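Thiol-activated cytolysin (Desulfobulbus propionicus, PDB 6NAL) probably acts as a pore-forming toxin of the cholesterol-dependent cytolysin family, whose members assemble on target membranes and insert a large beta-barrel pore. Local coordinates at residues V153-L161 / H350-E358; Y376-I387 / N421-C432. One frame throughout, in Å; residues are numbered along the deposited sequence.

Interaction 1: V153-L161 / H350-E358; sequences VYDENELML and HGTTEYVAE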
loop_
_atom_site.group_PDB
_atom_site.type_symbol
_atom_site.label_atom_id
_atom_site.label_comp_id
_atom_site.label_asym_id
_atom_site.label_seq_id
_atom_site.Cartn_x
_atom_site.Cartn_y
_atom_site.Cartn_z
ATOM N N VAL A 153 9.945 -9.441 -14.997
ATOM C CA VAL A 153 9.297 -9.697 -16.281
ATOM C C VAL A 153 8.237 -10.771 -16.076
ATOM O O VAL A 153 8.532 -11.866 -15.577
ATOM C CB VAL A 153 10.282 -10.094 -17.416
ATOM C CG1 VAL A 153 11.543 -9.185 -17.399
ATOM C CG2 VAL A 153 10.759 -11.485 -17.329
ATOM N N TYR A 154 7.005 -10.444 -16.458
ATOM C CA TYR A 154 5.886 -11.344 -16.281
ATOM C C TYR A 154 5.814 -12.333 -17.415
ATOM O O TYR A 154 5.550 -13.502 -17.176
ATOM C CB TYR A 154 4.581 -10.552 -16.207
ATOM C CG TYR A 154 3.288 -11.383 -16.029
ATOM C CD1 TYR A 154 3.023 -12.124 -14.852
ATOM C CD2 TYR A 154 2.315 -11.399 -17.039
ATOM C CE1 TYR A 154 1.843 -12.872 -14.723
ATOM C CE2 TYR A 154 1.137 -12.106 -16.896
ATOM C CZ TYR A 154 0.905 -12.836 -15.739
ATOM O OH TYR A 154 -0.268 -13.554 -15.617
ATOM N N ASP A 155 6.025 -11.886 -18.658
ATOM C CA ASP A 155 5.955 -12.796 -19.803
ATOM C C ASP A 155 6.778 -12.231 -20.961
ATOM O O ASP A 155 7.392 -11.161 -20.858
ATOM C CB ASP A 155 4.490 -13.060 -20.232
ATOM C CG ASP A 155 3.727 -11.774 -20.605
ATOM O OD1 ASP A 155 4.364 -10.677 -20.565
ATOM O OD2 ASP A 155 2.496 -11.866 -20.906
ATOM N N GLU A 156 6.770 -12.962 -22.083
ATOM C CA GLU A 156 7.619 -12.594 -23.209
ATOM C C GLU A 156 7.297 -11.194 -23.714
ATOM O O GLU A 156 8.171 -10.530 -24.280
ATOM C CB GLU A 156 7.480 -13.612 -24.344
ATOM C CG GLU A 156 8.060 -15.005 -24.052
ATOM C CD GLU A 156 6.996 -15.992 -23.509
ATOM O OE1 GLU A 156 5.891 -15.519 -23.080
ATOM O OE2 GLU A 156 7.275 -17.229 -23.490
ATOM N N ASN A 157 6.065 -10.711 -23.503
ATOM C CA ASN A 157 5.703 -9.437 -24.121
ATOM C C ASN A 157 6.166 -8.262 -23.290
ATOM O O ASN A 157 6.457 -7.193 -23.834
ATOM C CB ASN A 157 4.198 -9.328 -24.348
ATOM C CG ASN A 157 3.742 -10.080 -25.599
ATOM O OD1 ASN A 157 4.312 -9.937 -26.703
ATOM N ND2 ASN A 157 2.723 -10.899 -25.424
ATOM N N GLU A 158 6.194 -8.421 -21.975
ATOM C CA GLU A 158 6.757 -7.371 -21.157
ATOM C C GLU A 158 8.237 -7.283 -21.442
ATOM O O GLU A 158 8.788 -6.187 -21.487
ATOM C CB GLU A 158 6.515 -7.612 -19.656
ATOM C CG GLU A 158 6.577 -6.277 -18.830
ATOM C CD GLU A 158 6.783 -6.430 -17.310
ATOM O OE1 GLU A 158 6.550 -7.538 -16.762
ATOM O OE2 GLU A 158 7.194 -5.425 -16.652
ATOM N N LEU A 159 8.874 -8.438 -21.669
ATOM C CA LEU A 159 10.288 -8.491 -21.999
ATOM C C LEU A 159 10.562 -7.723 -23.270
ATOM O O LEU A 159 11.397 -6.817 -23.288
ATOM C CB LEU A 159 10.750 -9.943 -22.164
ATOM C CG LEU A 159 12.233 -10.193 -21.886
ATOM C CD1 LEU A 159 12.595 -11.567 -21.402
ATOM C CD2 LEU A 159 13.015 -9.949 -23.182
HETATM N N MSE A 160 9.858 -8.046 -24.337
HETATM C CA MSE A 160 10.155 -7.424 -25.619
HETATM C C MSE A 160 9.965 -5.942 -25.507
HETATM O O MSE A 160 10.753 -5.178 -25.990
HETATM C CB MSE A 160 9.289 -7.973 -26.726
HETATM C CG MSE A 160 9.826 -9.276 -27.329
HETATM SE SE MSE A 160 8.342 -10.239 -28.205
HETATM C CE MSE A 160 7.735 -8.852 -29.395
ATOM N N LEU A 161 8.923 -5.517 -24.808
ATOM C CA LEU A 161 8.609 -4.092 -24.796
ATOM C C LEU A 161 9.558 -3.261 -23.928
ATOM O O LEU A 161 9.761 -2.077 -24.187
ATOM C CB LEU A 161 7.182 -3.907 -24.307
ATOM C CG LEU A 161 6.632 -2.520 -24.517
ATOM C CD1 LEU A 161 6.702 -2.115 -25.990
ATOM C CD2 LEU A 161 5.169 -2.468 -24.007
ATOM N N HIS A 350 4.462 2.466 -30.872
ATOM C CA HIS A 350 4.154 2.382 -29.451
ATOM C C HIS A 350 3.666 0.982 -29.142
ATOM O O HIS A 350 2.983 0.357 -29.957
ATOM C CB HIS A 350 3.033 3.375 -29.111
ATOM C CG HIS A 350 3.218 4.118 -27.828
ATOM N ND1 HIS A 350 4.319 4.919 -27.578
ATOM C CD2 HIS A 350 2.418 4.217 -26.734
ATOM C CE1 HIS A 350 4.201 5.455 -26.371
ATOM N NE2 HIS A 350 3.056 5.049 -25.841
ATOM N N GLY A 351 4.008 0.488 -27.969
ATOM C CA GLY A 351 3.506 -0.790 -27.521
ATOM C C GLY A 351 2.857 -0.681 -26.159
ATOM O O GLY A 351 3.252 0.133 -25.324
ATOM N N THR A 352 1.869 -1.539 -25.937
ATOM C CA THR A 352 1.230 -1.687 -24.631
ATOM C C THR A 352 1.115 -3.165 -24.316
ATOM O O THR A 352 0.881 -3.972 -25.220
ATOM C CB THR A 352 -0.181 -1.094 -24.584
ATOM O OG1 THR A 352 -0.114 0.334 -24.626
ATOM C CG2 THR A 352 -0.934 -1.553 -23.312
ATOM N N THR A 353 1.244 -3.521 -23.042
ATOM C CA THR A 353 1.080 -4.911 -22.631
ATOM C C THR A 353 0.651 -4.921 -21.158
ATOM O O THR A 353 1.103 -4.091 -20.376
ATOM C CB THR A 353 2.383 -5.687 -22.854
ATOM O OG1 THR A 353 2.175 -7.090 -22.602
ATOM C CG2 THR A 353 3.472 -5.124 -21.938
ATOM N N GLU A 354 -0.231 -5.844 -20.794
ATOM C CA GLU A 354 -0.739 -5.943 -19.442
ATOM C C GLU A 354 -0.034 -7.073 -18.715
ATOM O O GLU A 354 0.506 -7.995 -19.322
ATOM C CB GLU A 354 -2.247 -6.155 -19.429
ATOM C CG GLU A 354 -2.976 -5.046 -20.175
ATOM C CD GLU A 354 -4.471 -5.284 -20.336
ATOM O OE1 GLU A 354 -4.903 -6.445 -20.152
ATOM O OE2 GLU A 354 -5.203 -4.308 -20.653
ATOM N N TYR A 355 0.005 -6.947 -17.400
ATOM C CA TYR A 355 0.643 -7.930 -16.557
ATOM C C TYR A 355 0.017 -7.850 -15.172
ATOM O O TYR A 355 -0.666 -6.883 -14.828
ATOM C CB TYR A 355 2.154 -7.733 -16.514
ATOM C CG TYR A 355 2.640 -6.416 -15.983
ATOM C CD1 TYR A 355 2.770 -5.315 -16.801
ATOM C CD2 TYR A 355 3.066 -6.310 -14.678
ATOM C CE1 TYR A 355 3.282 -4.103 -16.304
ATOM C CE2 TYR A 355 3.573 -5.135 -14.177
ATOM C CZ TYR A 355 3.667 -4.027 -14.995
ATOM O OH TYR A 355 4.148 -2.851 -14.476
ATOM N N VAL A 356 0.257 -8.896 -14.392
ATOM C CA VAL A 356 -0.169 -8.980 -13.001
ATOM C C VAL A 356 1.029 -8.729 -12.085
ATOM O O VAL A 356 1.929 -9.567 -11.984
ATOM C CB VAL A 356 -0.784 -10.347 -12.695
ATOM C CG1 VAL A 356 -1.260 -10.368 -11.278
ATOM C CG2 VAL A 356 -1.918 -10.632 -13.637
ATOM N N ALA A 357 1.061 -7.589 -11.400
ATOM C CA ALA A 357 2.140 -7.321 -10.446
ATOM C C ALA A 357 1.720 -7.950 -9.128
ATOM O O ALA A 357 0.595 -7.706 -8.668
ATOM C CB ALA A 357 2.395 -5.822 -10.246
ATOM N N GLU A 358 2.605 -8.756 -8.528
ATOM C CA GLU A 358 2.351 -9.379 -7.226
ATOM C C GLU A 358 3.205 -8.770 -6.120
ATOM O O GLU A 358 4.430 -8.773 -6.205
ATOM C CB GLU A 358 2.619 -10.876 -7.287
ATOM C CG GLU A 358 1.931 -11.510 -8.460
ATOM C CD GLU A 358 2.239 -12.995 -8.582
ATOM O OE1 GLU A 358 1.296 -13.787 -8.879
ATOM O OE2 GLU A 358 3.405 -13.365 -8.280
HETATM O O HOH W 1 2.927 -8.539 -20.508
#

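Interaction 2: Y376-I387 / N421-C432; sequences YVARFTVTWDEI and NARNISIKTEGC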
loop_
_atom_site.group_PDB
_atom_site.type_symbol
_atom_site.label_atom_id
_atom_site.label_comp_id
_atom_site.label_asym_id
_atom_site.label_seq_id
_atom_site.Cartn_x
_atom_site.Cartn_y
_atom_site.Cartn_z
ATOM N N TYR A 376 2.954 -3.585 45.617
ATOM C CA TYR A 376 1.525 -3.279 45.564
ATOM C C TYR A 376 0.890 -4.311 44.631
ATOM O O TYR A 376 1.584 -5.089 43.993
ATOM C CB TYR A 376 1.235 -1.849 45.096
ATOM C CG TYR A 376 1.926 -1.441 43.798
ATOM C CD1 TYR A 376 1.458 -1.888 42.571
ATOM C CD2 TYR A 376 3.046 -0.608 43.808
ATOM C CE1 TYR A 376 2.105 -1.534 41.384
ATOM C CE2 TYR A 376 3.700 -0.245 42.630
ATOM C CZ TYR A 376 3.227 -0.695 41.416
ATOM O OH TYR A 376 3.839 -0.326 40.221
ATOM N N VAL A 377 -0.432 -4.367 44.611
ATOM C CA VAL A 377 -1.157 -5.268 43.719
ATOM C C VAL A 377 -1.388 -4.522 42.421
ATOM O O VAL A 377 -1.779 -3.346 42.428
ATOM C CB VAL A 377 -2.493 -5.717 44.339
ATOM C CG1 VAL A 377 -3.337 -6.470 43.301
ATOM C CG2 VAL A 377 -2.257 -6.612 45.579
ATOM N N ALA A 378 -1.132 -5.174 41.318
ATOM C CA ALA A 378 -1.224 -4.498 40.039
ATOM C C ALA A 378 -2.055 -5.336 39.083
ATOM O O ALA A 378 -2.132 -6.554 39.201
ATOM C CB ALA A 378 0.155 -4.262 39.454
ATOM N N ARG A 379 -2.692 -4.683 38.144
ATOM C CA ARG A 379 -3.292 -5.424 37.056
ATOM C C ARG A 379 -2.882 -4.800 35.744
ATOM O O ARG A 379 -2.648 -3.585 35.650
ATOM C CB ARG A 379 -4.799 -5.481 37.170
ATOM C CG ARG A 379 -5.415 -4.160 37.256
ATOM C CD ARG A 379 -6.849 -4.292 37.683
ATOM N NE ARG A 379 -7.485 -3.003 37.467
ATOM C CZ ARG A 379 -8.602 -2.635 38.068
ATOM N NH1 ARG A 379 -9.215 -3.491 38.883
ATOM N NH2 ARG A 379 -9.102 -1.428 37.843
ATOM N N PHE A 380 -2.773 -5.691 34.761
ATOM C CA PHE A 380 -2.377 -5.430 33.384
ATOM C C PHE A 380 -3.575 -5.675 32.458
ATOM O O PHE A 380 -4.285 -6.673 32.602
ATOM C CB PHE A 380 -1.232 -6.367 32.945
ATOM C CG PHE A 380 0.088 -6.134 33.621
ATOM C CD1 PHE A 380 0.378 -6.772 34.791
ATOM C CD2 PHE A 380 1.056 -5.340 33.045
ATOM C CE1 PHE A 380 1.576 -6.583 35.440
ATOM C CE2 PHE A 380 2.278 -5.154 33.693
ATOM C CZ PHE A 380 2.527 -5.794 34.894
ATOM N N THR A 381 -3.775 -4.797 31.477
ATOM C CA THR A 381 -4.742 -5.009 30.396
ATOM C C THR A 381 -4.041 -4.851 29.054
ATOM O O THR A 381 -3.420 -3.812 28.792
ATOM C CB THR A 381 -5.898 -4.027 30.509
ATOM O OG1 THR A 381 -6.394 -4.078 31.844
ATOM C CG2 THR A 381 -7.045 -4.381 29.568
ATOM N N VAL A 382 -4.102 -5.884 28.224
ATOM C CA VAL A 382 -3.473 -5.869 26.912
ATOM C C VAL A 382 -4.492 -6.308 25.870
ATOM O O VAL A 382 -5.147 -7.337 26.035
ATOM C CB VAL A 382 -2.230 -6.759 26.863
ATOM C CG1 VAL A 382 -1.637 -6.668 25.457
ATOM C CG2 VAL A 382 -1.241 -6.327 27.899
ATOM N N THR A 383 -4.666 -5.494 24.825
ATOM C CA THR A 383 -5.603 -5.765 23.746
ATOM C C THR A 383 -4.917 -5.502 22.405
ATOM O O THR A 383 -3.901 -4.810 22.323
ATOM C CB THR A 383 -6.882 -4.912 23.881
ATOM O OG1 THR A 383 -6.551 -3.547 23.618
ATOM C CG2 THR A 383 -7.520 -5.071 25.308
ATOM N N TRP A 384 -5.460 -6.084 21.348
ATOM C CA TRP A 384 -4.901 -5.870 20.019
ATOM C C TRP A 384 -5.915 -6.315 18.985
ATOM O O TRP A 384 -6.935 -6.931 19.300
ATOM C CB TRP A 384 -3.580 -6.616 19.803
ATOM C CG TRP A 384 -3.679 -8.096 19.942
ATOM C CD1 TRP A 384 -3.969 -8.981 18.968
ATOM C CD2 TRP A 384 -3.478 -8.865 21.139
ATOM N NE1 TRP A 384 -4.021 -10.264 19.483
ATOM C CE2 TRP A 384 -3.707 -10.219 20.813
ATOM C CE3 TRP A 384 -3.129 -8.543 22.451
ATOM C CZ2 TRP A 384 -3.600 -11.245 21.752
ATOM C CZ3 TRP A 384 -3.023 -9.566 23.388
ATOM C CH2 TRP A 384 -3.243 -10.901 23.026
ATOM N N ASP A 385 -5.595 -6.022 17.733
ATOM C CA ASP A 385 -6.432 -6.410 16.613
ATOM C C ASP A 385 -5.707 -7.465 15.801
ATOM O O ASP A 385 -4.497 -7.384 15.624
ATOM C CB ASP A 385 -6.755 -5.201 15.734
ATOM C CG ASP A 385 -7.890 -4.334 16.289
ATOM O OD1 ASP A 385 -8.741 -4.853 17.086
ATOM O OD2 ASP A 385 -7.929 -3.133 15.890
ATOM N N GLU A 386 -6.438 -8.454 15.306
ATOM C CA GLU A 386 -5.859 -9.458 14.430
ATOM C C GLU A 386 -6.463 -9.369 13.031
ATOM O O GLU A 386 -7.695 -9.358 12.866
ATOM C CB GLU A 386 -6.052 -10.856 15.014
ATOM C CG GLU A 386 -5.072 -11.182 16.138
ATOM C CD GLU A 386 -5.395 -12.486 16.885
ATOM O OE1 GLU A 386 -6.183 -13.315 16.351
ATOM O OE2 GLU A 386 -4.840 -12.678 18.007
ATOM N N ILE A 387 -5.587 -9.352 12.024
ATOM C CA ILE A 387 -5.981 -9.141 10.644
ATOM C C ILE A 387 -6.031 -10.479 9.947
ATOM O O ILE A 387 -5.169 -11.333 10.143
ATOM C CB ILE A 387 -5.007 -8.174 9.959
ATOM C CG1 ILE A 387 -5.468 -6.734 10.180
ATOM C CG2 ILE A 387 -4.967 -8.365 8.478
ATOM C CD1 ILE A 387 -5.881 -6.464 11.627
ATOM N N ASN A 421 0.153 -10.951 12.114
ATOM C CA ASN A 421 -1.140 -10.358 11.827
ATOM C C ASN A 421 -1.702 -9.500 12.968
ATOM O O ASN A 421 -2.783 -8.930 12.812
ATOM C CB ASN A 421 -2.119 -11.469 11.443
ATOM C CG ASN A 421 -2.362 -12.447 12.562
ATOM O OD1 ASN A 421 -1.478 -12.736 13.376
ATOM N ND2 ASN A 421 -3.573 -12.986 12.598
ATOM N N ALA A 422 -1.001 -9.312 14.072
ATOM C CA ALA A 422 -1.536 -8.485 15.146
ATOM C C ALA A 422 -1.107 -7.033 14.997
ATOM O O ALA A 422 0.070 -6.759 14.781
ATOM C CB ALA A 422 -1.077 -9.039 16.489
ATOM N N ARG A 423 -2.067 -6.111 15.116
ATOM C CA ARG A 423 -1.828 -4.678 15.031
ATOM C C ARG A 423 -2.431 -3.973 16.237
ATOM O O ARG A 423 -3.236 -4.546 16.993
ATOM C CB ARG A 423 -2.483 -4.024 13.810
ATOM C CG ARG A 423 -2.447 -4.792 12.540
ATOM C CD ARG A 423 -1.218 -4.396 11.702
ATOM N NE ARG A 423 -1.375 -4.907 10.338
ATOM C CZ ARG A 423 -0.836 -6.032 9.903
ATOM N NH1 ARG A 423 -0.068 -6.720 10.729
ATOM N NH2 ARG A 423 -1.053 -6.451 8.651
ATOM N N ASN A 424 -2.108 -2.678 16.364
ATOM C CA ASN A 424 -2.909 -1.758 17.197
ATOM C C ASN A 424 -2.911 -2.154 18.673
ATOM O O ASN A 424 -3.948 -2.230 19.338
ATOM C CB ASN A 424 -4.326 -1.688 16.630
ATOM C CG ASN A 424 -5.056 -0.449 17.043
ATOM O OD1 ASN A 424 -4.510 0.392 17.751
ATOM N ND2 ASN A 424 -6.319 -0.334 16.626
ATOM N N ILE A 425 -1.705 -2.378 19.191
ATOM C CA ILE A 425 -1.526 -2.909 20.526
ATOM C C ILE A 425 -1.830 -1.827 21.533
ATOM O O ILE A 425 -1.347 -0.698 21.415
ATOM C CB ILE A 425 -0.096 -3.414 20.721
ATOM C CG1 ILE A 425 0.132 -4.783 20.105
ATOM C CG2 ILE A 425 0.186 -3.556 22.151
ATOM C CD1 ILE A 425 0.048 -4.794 18.633
ATOM N N SER A 426 -2.612 -2.168 22.538
ATOM C CA SER A 426 -2.883 -1.264 23.643
ATOM C C SER A 426 -2.516 -1.952 24.949
ATOM O O SER A 426 -2.790 -3.144 25.136
ATOM C CB SER A 426 -4.339 -0.827 23.618
ATOM O OG SER A 426 -4.833 -0.516 24.909
ATOM N N ILE A 427 -1.860 -1.191 25.834
ATOM C CA ILE A 427 -1.342 -1.707 27.098
ATOM C C ILE A 427 -1.663 -0.713 28.177
ATOM O O ILE A 427 -1.322 0.458 28.036
ATOM C CB ILE A 427 0.177 -1.936 27.080
ATOM C CG1 ILE A 427 0.546 -2.912 25.988
ATOM C CG2 ILE A 427 0.654 -2.498 28.428
ATOM C CD1 ILE A 427 2.088 -3.023 25.810
ATOM N N LYS A 428 -2.260 -1.179 29.280
ATOM C CA LYS A 428 -2.586 -0.343 30.427
ATOM C C LYS A 428 -2.138 -1.049 31.696
ATOM O O LYS A 428 -2.371 -2.243 31.852
ATOM C CB LYS A 428 -4.102 -0.052 30.533
ATOM C CG LYS A 428 -4.481 0.991 31.560
ATOM C CD LYS A 428 -5.859 0.770 32.112
ATOM C CE LYS A 428 -6.928 1.480 31.278
ATOM N NZ LYS A 428 -8.297 1.211 31.825
ATOM N N THR A 429 -1.528 -0.307 32.615
ATOM C CA THR A 429 -1.118 -0.848 33.904
ATOM C C THR A 429 -1.725 -0.031 35.044
ATOM O O THR A 429 -1.669 1.204 35.028
ATOM C CB THR A 429 0.408 -0.853 34.049
ATOM O OG1 THR A 429 0.939 0.480 33.889
ATOM C CG2 THR A 429 1.028 -1.718 33.014
ATOM N N GLU A 430 -2.270 -0.717 36.054
ATOM C CA GLU A 430 -2.802 -0.035 37.221
ATOM C C GLU A 430 -2.229 -0.646 38.493
ATOM O O GLU A 430 -1.959 -1.844 38.572
ATOM C CB GLU A 430 -4.310 -0.098 37.239
ATOM C CG GLU A 430 -4.962 0.561 36.061
ATOM C CD GLU A 430 -6.414 0.136 35.913
ATOM O OE1 GLU A 430 -6.656 -1.036 35.550
ATOM O OE2 GLU A 430 -7.314 0.962 36.167
ATOM N N GLY A 431 -2.026 0.197 39.488
ATOM C CA GLY A 431 -1.514 -0.267 40.751
ATOM C C GLY A 431 -2.479 0.151 41.820
ATOM O O GLY A 431 -2.927 1.298 41.815
ATOM N N CYS A 432 -2.850 -0.776 42.700
ATOM C CA CYS A 432 -3.741 -0.456 43.813
ATOM C C CYS A 432 -2.977 0.290 44.904
ATOM O O CYS A 432 -2.032 -0.259 45.490
ATOM C CB CYS A 432 -4.351 -1.723 44.387
ATOM S SG CYS A 432 -5.417 -1.372 45.814
HETATM O O HOH W 2 -1.852 -2.562 46.349
HETATM O O HOH W 3 -4.929 -2.431 33.795
HETATM O O HOH W 4 -5.398 -1.925 26.860
#

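Interaction 1: V153-L161 / H350-E358
Tyr154 lies against the strand with its ring passing over the backbone at Tyr355 and Val356: its CD2 meets Tyr355 CB at 3.7 Å, and Val356 N stands over the centre of one ring face. The hydroxyl end reaches a valine methyl, Tyr154 OH being 3.9 Å from Val356 CG2. Glu158 covers the neighbouring aromatic, its carboxylate stacked on the Tyr355 ring with the planes only 6° apart and OE2 displaced toward the rim. Leu161 spreads its two methyls over Gly351, CD2 lying 3.5 Å from Gly351 O, and the same methyl touches Thr353 CG2. With CG2 turned to Leu161, Thr353 has OG1 anti to its backbone nitrogen (chi1 -173°), facing a bridging water. This water takes a proton from Thr353 OG1 at 2.7 Å and donates to Asp155 OD1 at 2.6 Å and to Glu354 O.

A second shell sets these groups in place. Asp155 N-caps helix 156-163, its OD1 accepting from Glu158 N at 3.2 Å and weakly from Asn157 N. The two carboxylate oxygens of Glu158 have separate partners: Tyr154 N for OE1, at 3.0 Å, and Lys162 for OE2 in a salt bridge. Thr27 bonds to Asp155, Asn157 and Thr353, while Arg182 meets Tyr154 through its hydroxyl and a cation-pi contact. Tyr355 also packs on Ile396 of the second subunit. The axes of 156-161 and 350-358 run obliquely, nearer antiparallel than perpendicular, at 139°. An N-capped helix, 156-163, is thus packed on the long strand 349-372 within the thiol-activated cytolysin fold.

Interaction 2: Y376-I387 / N421-C432
Phe380 and Thr429 lie side by side on one face of this antiparallel pair, with Thr429 CG2 3.6 Å from Phe380 CD2. On the same face Val382 meets Ile427, and Gly431, lacking a side chain, lets the Tyr376 ring come in, CD1 to Gly431 CA at 3.8 Å. Hydrogen-bonded pairs Arg379–Glu430, Thr381–Lys428 and Thr383–Ser426 each close two backbone N-H...O bonds and alternate with non-hydrogen-bonded pairs. Past a beta bulge the ladder resumes at Asp385–Arg423. At the bulge Trp384 sets CD1 against Ala422 CB at 3.8 Å, its indole held by a nearly straight bond from NE1 to Glu386 OE2.

The face of Arg379, Thr381, Thr383, Ser426, Lys428 and Glu430 is largely polar. Arg379 NE donates to Glu430 OE1 at 2.9 Å in a salt bridge, in the guanidinium plane but above that of the carboxylate; the NH2 bonds are weak. At the end of the pair Ile387 and Arg423 cross at about a right angle, and Arg423 NH1 bonds to Gly420 O.

Strands 394-408 and 440-449 complete a four-stranded sheet, its apolar face packed on strands 349-372 and 454-462; Lys428 bonds to Phe146 O of the second subunit.

Interactions 1 and 2 lie in series along an elongated chain, their centres 48 Å apart and their nearest atoms about 16 Å apart, without touching. Strand 349-372 spans the gap: its early part supplies 350-358, and residues farther on, including Ile368, Leu370 and His372, pack beneath the sheet of 376-387 with 421-432. Strand 378-389 follows it directly in sequence. The contacts differ in kind, one a helix packed on a strand, the other an antiparallel strand pair interrupted by a beta bulge in the beta sandwich domain. Both also face the second subunit of the assembly. An imidazole, probably from the crystallisation liquor, lies about 3 Å from the Glu158 side chain in interaction 1.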